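Local coordinates for protein molybdopterin molybdotransferase (Pyrococcus horikoshii, PDB 1UZ5) that probably catalyses the insertion of molybdate into adenylyl-molybdopterin, a magnesium-dependent step of molybdenum cofactor biosynthesis that yields Mo-molybdopterin and releases AMP, at residues Pro8-Lys11 and Ala12-Val15. Numbering follows the deposited sequence.
Sequences PLEK and ALEV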
ATOM      1  N   PRO A   8      -8.416 -13.405 -26.847  1.00 57.19           N
ATOM      2  CA  PRO A   8      -9.228 -12.628 -25.903  1.00 55.46           C
ATOM      3  C   PRO A   8      -8.408 -12.105 -24.724  1.00 51.43           C
ATOM      4  O   PRO A   8      -7.357 -12.653 -24.394  1.00 45.37           O
ATOM      5  CB  PRO A   8     -10.288 -13.629 -25.460  1.00 52.28           C
ATOM      6  CG  PRO A   8     -10.473 -14.473 -26.676  1.00 58.90           C
ATOM      7  CD  PRO A   8      -9.047 -14.708 -27.120  1.00 60.96           C
ATOM      8  N   LEU A   9      -8.897 -11.041 -24.096  1.00 47.66           N
ATOM      9  CA  LEU A   9      -8.213 -10.452 -22.954  1.00 48.61           C
ATOM     10  C   LEU A   9      -8.037 -11.493 -21.858  1.00 46.61           C
ATOM     11  O   LEU A   9      -6.949 -11.650 -21.302  1.00 49.86           O
ATOM     12  CB  LEU A   9      -9.016  -9.264 -22.413  1.00 46.60           C
ATOM     13  CG  LEU A   9      -8.484  -8.573 -21.151  1.00 44.28           C
ATOM     14  CD1 LEU A   9      -7.061  -8.090 -21.380  1.00 32.40           C
ATOM     15  CD2 LEU A   9      -9.390  -7.407 -20.789  1.00 39.59           C
ATOM     16  N   GLU A  10      -9.112 -12.214 -21.559  1.00 49.87           N
ATOM     17  CA  GLU A  10      -9.078 -13.235 -20.521  1.00 49.16           C
ATOM     18  C   GLU A  10      -7.889 -14.171 -20.689  1.00 52.15           C
ATOM     19  O   GLU A  10      -7.254 -14.559 -19.708  1.00 49.04           O
ATOM     20  CB  GLU A  10     -10.376 -14.041 -20.529  1.00 57.00           C
ATOM     21  CG  GLU A  10     -10.411 -15.151 -19.494  1.00 66.48           C
ATOM     22  CD  GLU A  10     -10.089 -14.650 -18.098  1.00 74.35           C
ATOM     23  OE1 GLU A  10     -10.764 -13.705 -17.636  1.00 73.90           O
ATOM     24  OE2 GLU A  10      -9.164 -15.203 -17.465  1.00 76.02           O
ATOM     25  N   LYS A  11      -7.583 -14.535 -21.931  1.00 47.18           N
ATOM     26  CA  LYS A  11      -6.457 -15.424 -22.175  1.00 51.69           C
ATOM     27  C   LYS A  11      -5.161 -14.711 -21.830  1.00 47.46           C
ATOM     28  O   LYS A  11      -4.293 -15.272 -21.161  1.00 44.54           O
ATOM     29  CB  LYS A  11      -6.419 -15.873 -23.636  1.00 57.12           C
ATOM     30  CG  LYS A  11      -5.209 -16.737 -23.972  1.00 63.66           C
ATOM     31  CD  LYS A  11      -5.173 -18.002 -23.120  1.00 77.20           C
ATOM     32  CE  LYS A  11      -3.895 -18.795 -23.351  1.00 73.01           C
ATOM     33  NZ  LYS A  11      -3.747 -19.211 -24.772  1.00 85.00           N
ATOM     34  N   ALA A  12      -5.033 -13.472 -22.296  1.00 48.85           N
ATOM     35  CA  ALA A  12      -3.837 -12.680 -22.025  1.00 46.80           C
ATOM     36  C   ALA A  12      -3.672 -12.517 -20.516  1.00 41.93           C
ATOM     37  O   ALA A  12      -2.553 -12.516 -20.004  1.00 38.61           O
ATOM     38  CB  ALA A  12      -3.947 -11.319 -22.694  1.00 41.52           C
ATOM     39  N   LEU A  13      -4.793 -12.385 -19.809  1.00 38.60           N
ATOM     40  CA  LEU A  13      -4.756 -12.237 -18.357  1.00 40.72           C
ATOM     41  C   LEU A  13      -4.290 -13.535 -17.709  1.00 48.14           C
ATOM     42  O   LEU A  13      -3.487 -13.520 -16.776  1.00 44.24           O
ATOM     43  CB  LEU A  13      -6.135 -11.851 -17.820  1.00 39.26           C
ATOM     44  CG  LEU A  13      -6.620 -10.445 -18.177  1.00 39.14           C
ATOM     45  CD1 LEU A  13      -8.025 -10.222 -17.641  1.00 39.05           C
ATOM     46  CD2 LEU A  13      -5.659  -9.421 -17.593  1.00 45.73           C
ATOM     47  N   GLU A  14      -4.794 -14.660 -18.212  1.00 46.69           N
ATOM     48  CA  GLU A  14      -4.410 -15.963 -17.682  1.00 40.85           C
ATOM     49  C   GLU A  14      -2.916 -16.177 -17.878  1.00 39.03           C
ATOM     50  O   GLU A  14      -2.245 -16.743 -17.018  1.00 41.13           O
ATOM     51  CB  GLU A  14      -5.194 -17.074 -18.381  1.00 41.03           C
ATOM     52  CG  GLU A  14      -6.669 -17.101 -18.022  1.00 60.90           C
ATOM     53  CD  GLU A  14      -7.458 -18.096 -18.855  1.00 73.63           C
ATOM     54  OE1 GLU A  14      -7.016 -19.261 -18.969  1.00 82.08           O
ATOM     55  OE2 GLU A  14      -8.521 -17.716 -19.392  1.00 77.63           O
ATOM     56  N   VAL A  15      -2.399 -15.713 -19.012  1.00 35.35           N
ATOM     57  CA  VAL A  15      -0.979 -15.851 -19.312  1.00 35.33           C
ATOM     58  C   VAL A  15      -0.123 -15.089 -18.304  1.00 38.01           C
ATOM     59  O   VAL A  15       0.868 -15.614 -17.797  1.00 47.47           O
ATOM     60  CB  VAL A  15      -0.657 -15.330 -20.729  1.00 39.11           C
ATOM     61  CG1 VAL A  15       0.845 -15.379 -20.977  1.00 38.47           C
ATOM     62  CG2 VAL A  15      -1.392 -16.170 -21.764  1.00 45.39           C
TER
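L13 N donates to L9 O at 2.7 Å, and A12 N to P8 O, E14 N to E10 O and V15 N to K11 O are bonds of the same kind; all four are i to i+4 backbone bonds, with N-H...O angles of at least 153°. On the exposed face, the carboxylates of E10 and E14 meet although both are acidic: OE2 of E10 lies 3.2 Å from OE2 of E14, the two planes turned 34° from each other. Such proximity may raise the pKa of one of them, though solvent probably softens the effect. A bend at chi2 (53°) turns the E10 carboxylate toward E14, whose chain crosses it at roughly a right angle and puts CG 3.2 Å from E10 OE2. Apolar packing follows the same spacing: L9 CG sits 3.9 Å from L13 CD1, the two leucines running obliquely to one another, while K11 lays its aliphatic CE 4.0 Å from V15 CG2. V15 also touches K275 and V276 of strand 273-277, so the helix packs there against a remote part of the chain. P8, at the N-cap position, precedes the first turn of helix 9-18, and the i to i+4 pattern is that of a regular alpha-helix within the MoeA N-terminal region.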